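Local coordinates for hemolysin activator protein CdiB (Acinetobacter baumannii ACICU, PDB 6WIL) that probably exports its partner toxin across the bacterial outer membrane, as a two-partner secretion transporter of the Omp85 superfamily in contact-dependent growth inhibition, at residues I139-K144 with G166-L171; T192-Q197 with Y204-L209. All blocks are in the same frame, centred on the assembly; numbering follows the deposited sequence.

Overall arrangement
Both contacts belong to the periplasmic part of an Omp85-type transporter, in the second POTRA domain and outside the 16-stranded barrel; their centres lie about 29 Å (interaction 1) and 34 Å (interaction 2) from the centre of the chain. They illustrate how a small mixed sheet is assembled from a hairpin and a loop-to-strand contact. Strand 132-149 runs parallel to strand 204-213, and the two contacts, about 10 Å apart centre to centre, meet along that seam: Asn143 N lies 2.7 Å from Ser205 O, and Lys144 O 3.0 Å from Leu207 N, both probable hydrogen bonds. Interaction 1 ties a loop to the first strand; interaction 2 pairs the second with strand 185-193.

Interaction 1: I139-K144 with G166-L171; sequences IGRLNK and GDIVNL
Arg141 and Ile168 meet in a single beta bridge, their CA atoms 4.2 Å apart, where the loop leading to helix 171-181 meets the strand; the touching parts, 139-142 and 166-169, run 110° apart. In this POTRA domain the loop thus joins the sheet through a short set of main-chain bonds. Leu142 N donates to Asp167 O at 2.8 Å. Leu142 O in turn accepts from Gly166 N, and Gly140 O from Val169 N, so Leu142 is held through both its amide and its carbonyl. Gly166 has backbone angles at which a CB would jam against the preceding carbonyl oxygen.

Among the side chains, Ile139 and Ile168 cross obliquely, CG2 of Ile139 lying 3.7 Å from CG1 of Ile168. That same Ile168 CG1 sits over one face of the Arg141 guanidinium, displaced toward its rim. Val169 brings CG2 against the main chain of Arg141, 3.6 Å from its C atom, and also faces Leu142 CB. On the strand's other edge, Arg141 bonds through its backbone to Gly203. Its own chain bends at chi3 (110°), and at the guanidinium edge NE makes a weak, in-plane hydrogen bond to Gly166 O at 3.3 Å.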
# COMPACT_ATOMS: atom_id res chain seq x y z
N ILE A 139 -34.12 5.96 -5.08
CA ILE A 139 -32.73 6.23 -5.42
C ILE A 139 -32.30 7.52 -4.74
O ILE A 139 -32.78 8.61 -5.09
CB ILE A 139 -32.54 6.30 -6.94
CG1 ILE A 139 -33.04 5.00 -7.59
CG2 ILE A 139 -31.08 6.55 -7.27
CD1 ILE A 139 -32.55 4.80 -9.01
N GLY A 140 -31.40 7.41 -3.77
CA GLY A 140 -30.86 8.57 -3.08
C GLY A 140 -29.66 9.15 -3.81
O GLY A 140 -28.68 8.44 -4.07
N ARG A 141 -29.73 10.43 -4.15
CA ARG A 141 -28.74 11.07 -4.99
C ARG A 141 -28.05 12.20 -4.23
O ARG A 141 -28.45 12.59 -3.13
CB ARG A 141 -29.37 11.61 -6.28
CG ARG A 141 -30.16 10.58 -7.05
CD ARG A 141 -30.68 11.17 -8.35
NE ARG A 141 -30.01 10.60 -9.51
CZ ARG A 141 -30.51 9.63 -10.26
NH1 ARG A 141 -31.70 9.12 -9.98
NH2 ARG A 141 -29.82 9.17 -11.30
N LEU A 142 -26.99 12.72 -4.85
CA LEU A 142 -26.21 13.81 -4.29
C LEU A 142 -26.72 15.13 -4.84
O LEU A 142 -26.84 15.29 -6.06
CB LEU A 142 -24.73 13.63 -4.62
CG LEU A 142 -23.75 14.65 -4.05
CD1 LEU A 142 -23.71 14.57 -2.54
CD2 LEU A 142 -22.37 14.45 -4.65
N ASN A 143 -27.03 16.08 -3.96
CA ASN A 143 -27.51 17.38 -4.38
C ASN A 143 -26.41 18.42 -4.48
O ASN A 143 -26.24 19.04 -5.54
CB ASN A 143 -28.60 17.84 -3.41
CG ASN A 143 -29.09 19.25 -3.69
OD1 ASN A 143 -29.24 20.04 -2.78
ND2 ASN A 143 -29.36 19.55 -4.97
N LYS A 144 -25.64 18.63 -3.41
CA LYS A 144 -24.55 19.60 -3.41
C LYS A 144 -23.38 19.04 -2.60
O LYS A 144 -23.56 18.37 -1.59
CB LYS A 144 -24.96 20.95 -2.80
CG LYS A 144 -26.33 21.48 -3.19
CD LYS A 144 -26.62 22.82 -2.52
CE LYS A 144 -26.66 22.71 -0.99
NZ LYS A 144 -26.90 24.03 -0.34
N GLY A 166 -25.59 15.35 -8.44
CA GLY A 166 -26.60 14.64 -9.20
C GLY A 166 -26.38 13.15 -9.34
O GLY A 166 -27.28 12.46 -9.83
N ASP A 167 -25.22 12.64 -8.95
CA ASP A 167 -24.96 11.21 -9.02
C ASP A 167 -25.64 10.47 -7.87
O ASP A 167 -26.12 11.07 -6.90
CB ASP A 167 -23.46 10.92 -9.00
CG ASP A 167 -22.79 11.21 -10.33
OD1 ASP A 167 -23.48 11.72 -11.24
OD2 ASP A 167 -21.59 10.92 -10.47
N ILE A 168 -25.67 9.15 -7.98
CA ILE A 168 -26.24 8.31 -6.93
C ILE A 168 -25.20 8.14 -5.83
O ILE A 168 -24.03 7.84 -6.11
CB ILE A 168 -26.68 6.96 -7.50
CG1 ILE A 168 -27.73 7.18 -8.60
CG2 ILE A 168 -27.23 6.07 -6.40
CD1 ILE A 168 -28.05 5.94 -9.41
N VAL A 169 -25.62 8.33 -4.58
CA VAL A 169 -24.71 8.26 -3.45
C VAL A 169 -24.27 6.81 -3.24
O VAL A 169 -25.10 5.92 -3.01
CB VAL A 169 -25.37 8.81 -2.18
CG1 VAL A 169 -24.50 8.53 -0.97
CG2 VAL A 169 -25.61 10.30 -2.33
N ASN A 170 -22.96 6.58 -3.31
CA ASN A 170 -22.37 5.27 -3.05
C ASN A 170 -21.20 5.43 -2.09
O ASN A 170 -20.33 6.28 -2.30
CB ASN A 170 -21.90 4.59 -4.33
CG ASN A 170 -21.67 3.11 -4.14
OD1 ASN A 170 -20.67 2.70 -3.55
ND2 ASN A 170 -22.59 2.30 -4.64
N LEU A 171 -21.17 4.59 -1.05
CA LEU A 171 -20.16 4.70 -0.00
C LEU A 171 -18.76 4.35 -0.49
O LEU A 171 -17.78 4.81 0.10
CB LEU A 171 -20.54 3.82 1.18
CG LEU A 171 -19.72 3.97 2.47
CD1 LEU A 171 -19.78 5.40 2.98
CD2 LEU A 171 -20.23 3.00 3.52

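Interaction 2: T192-Q197 with Y204-L209; sequences TPATAQ and YSDLIL
Thr192 and Asp206 form an antiparallel hydrogen-bonded pair, each giving its amide to the other's carbonyl. Asp206 N reaches Thr192 O at 2.7 Å and is almost straight at the hydrogen, 174°; the return bond runs from Thr192 N to Asp206 O. Beyond the non-hydrogen-bonded pair of Pro193 and Ser205, Ala194 N donates to Tyr204 O at 3.1 Å. This bond has a different geometry, for the donor stands above the carbonyl plane, 48° out of it. Two weaker polar contacts supplement the ladder. Ser205 CA makes a CA-H...O contact with Thr192 O, and Thr192 OG1, set by chi1 of 60° between the backbone N and the carbonyl carbon, weakly hydrogen-bonds Asp206 O at 3.4 Å. Asp206 O therefore receives both the amide and the hydroxyl of one threonine.

The pairing belongs to the beta hairpin of strands 185-193 and 204-213 in the mixed sheet of the POTRA domain, with strand 132-149 along the far edge of 204-213. There Leu207 bonds through its backbone to Val146, and Asp206 OD1 accepts a weak hydrogen bond from Lys144 N.

Van der Waals contacts fill in around the ladder. Thr192 and Asp206 direct their side chains to one face, where they pass at an oblique angle, Thr192 OG1 3.6 Å from Asp206 CB. The Thr192 side chain crosses that of Ile208 at about a right angle, Ile208 CG1 lying 3.7 Å from OG1 and somewhat farther from CG2. Toward the hairpin loop, Ala194 CB meets Tyr204 CB at 3.8 Å. The Asp206 carboxylate lies beside the same alanine: OD2 approaches Ala194 CA at 3.8 Å.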
# COMPACT_ATOMS: atom_id res chain seq x y z
N THR A 192 -25.94 14.74 5.01
CA THR A 192 -27.16 15.34 5.53
C THR A 192 -28.21 15.37 4.43
O THR A 192 -27.87 15.43 3.25
CB THR A 192 -26.93 16.77 6.06
OG1 THR A 192 -26.46 17.60 4.99
CG2 THR A 192 -25.92 16.78 7.20
N PRO A 193 -29.49 15.33 4.80
CA PRO A 193 -30.55 15.48 3.79
C PRO A 193 -30.55 16.88 3.19
O PRO A 193 -30.27 17.87 3.88
CB PRO A 193 -31.84 15.22 4.58
CG PRO A 193 -31.40 14.48 5.81
CD PRO A 193 -30.03 15.00 6.13
N ALA A 194 -30.86 16.95 1.90
CA ALA A 194 -30.92 18.23 1.20
C ALA A 194 -32.23 18.95 1.51
O ALA A 194 -33.30 18.34 1.56
CB ALA A 194 -30.78 18.02 -0.30
N THR A 195 -32.14 20.26 1.71
CA THR A 195 -33.28 21.08 2.11
C THR A 195 -33.74 21.95 0.94
O THR A 195 -32.92 22.55 0.24
CB THR A 195 -32.93 21.97 3.30
OG1 THR A 195 -31.98 22.97 2.90
CG2 THR A 195 -32.33 21.14 4.43
N ALA A 196 -35.06 22.01 0.74
CA ALA A 196 -35.67 22.83 -0.29
C ALA A 196 -36.76 23.68 0.35
O ALA A 196 -37.79 23.14 0.79
CB ALA A 196 -36.26 21.98 -1.42
N GLN A 197 -36.54 24.99 0.41
CA GLN A 197 -37.49 25.93 1.01
C GLN A 197 -37.80 25.56 2.46
O GLN A 197 -36.91 25.21 3.22
CB GLN A 197 -38.79 25.98 0.19
N TYR A 204 -32.56 13.46 -2.03
CA TYR A 204 -31.24 14.05 -2.23
C TYR A 204 -30.51 14.26 -0.91
O TYR A 204 -31.11 14.37 0.16
CB TYR A 204 -31.34 15.38 -2.97
CG TYR A 204 -31.69 15.20 -4.43
CD1 TYR A 204 -33.01 15.09 -4.83
CD2 TYR A 204 -30.70 15.13 -5.40
CE1 TYR A 204 -33.34 14.92 -6.15
CE2 TYR A 204 -31.03 14.97 -6.73
CZ TYR A 204 -32.35 14.86 -7.10
OH TYR A 204 -32.68 14.70 -8.43
N SER A 205 -29.18 14.33 -1.02
CA SER A 205 -28.29 14.45 0.12
C SER A 205 -27.28 15.56 -0.15
O SER A 205 -26.96 15.87 -1.30
CB SER A 205 -27.55 13.12 0.39
OG SER A 205 -28.42 12.05 0.81
N ASP A 206 -26.77 16.14 0.93
CA ASP A 206 -25.71 17.13 0.85
C ASP A 206 -24.47 16.57 1.53
O ASP A 206 -24.56 16.03 2.64
CB ASP A 206 -26.12 18.46 1.48
CG ASP A 206 -26.95 19.30 0.55
OD1 ASP A 206 -26.85 19.09 -0.68
OD2 ASP A 206 -27.71 20.17 1.03
N LEU A 207 -23.33 16.69 0.85
CA LEU A 207 -22.04 16.22 1.34
C LEU A 207 -21.34 17.40 2.00
O LEU A 207 -20.80 18.27 1.32
CB LEU A 207 -21.22 15.63 0.20
CG LEU A 207 -19.94 14.92 0.64
CD1 LEU A 207 -20.28 13.75 1.54
CD2 LEU A 207 -19.13 14.46 -0.56
N ILE A 208 -21.33 17.41 3.33
CA ILE A 208 -20.73 18.49 4.11
C ILE A 208 -19.27 18.14 4.38
O ILE A 208 -18.98 17.17 5.09
CB ILE A 208 -21.50 18.72 5.41
CG1 ILE A 208 -23.00 18.82 5.14
CG2 ILE A 208 -21.00 19.98 6.11
CD1 ILE A 208 -23.36 19.85 4.09
N LEU A 209 -18.36 18.94 3.84
CA LEU A 209 -16.92 18.73 3.99
C LEU A 209 -16.30 19.87 4.79
O LEU A 209 -16.50 21.04 4.46
CB LEU A 209 -16.24 18.63 2.62
CG LEU A 209 -16.47 17.35 1.82
CD1 LEU A 209 -15.89 17.49 0.42
CD2 LEU A 209 -15.84 16.18 2.55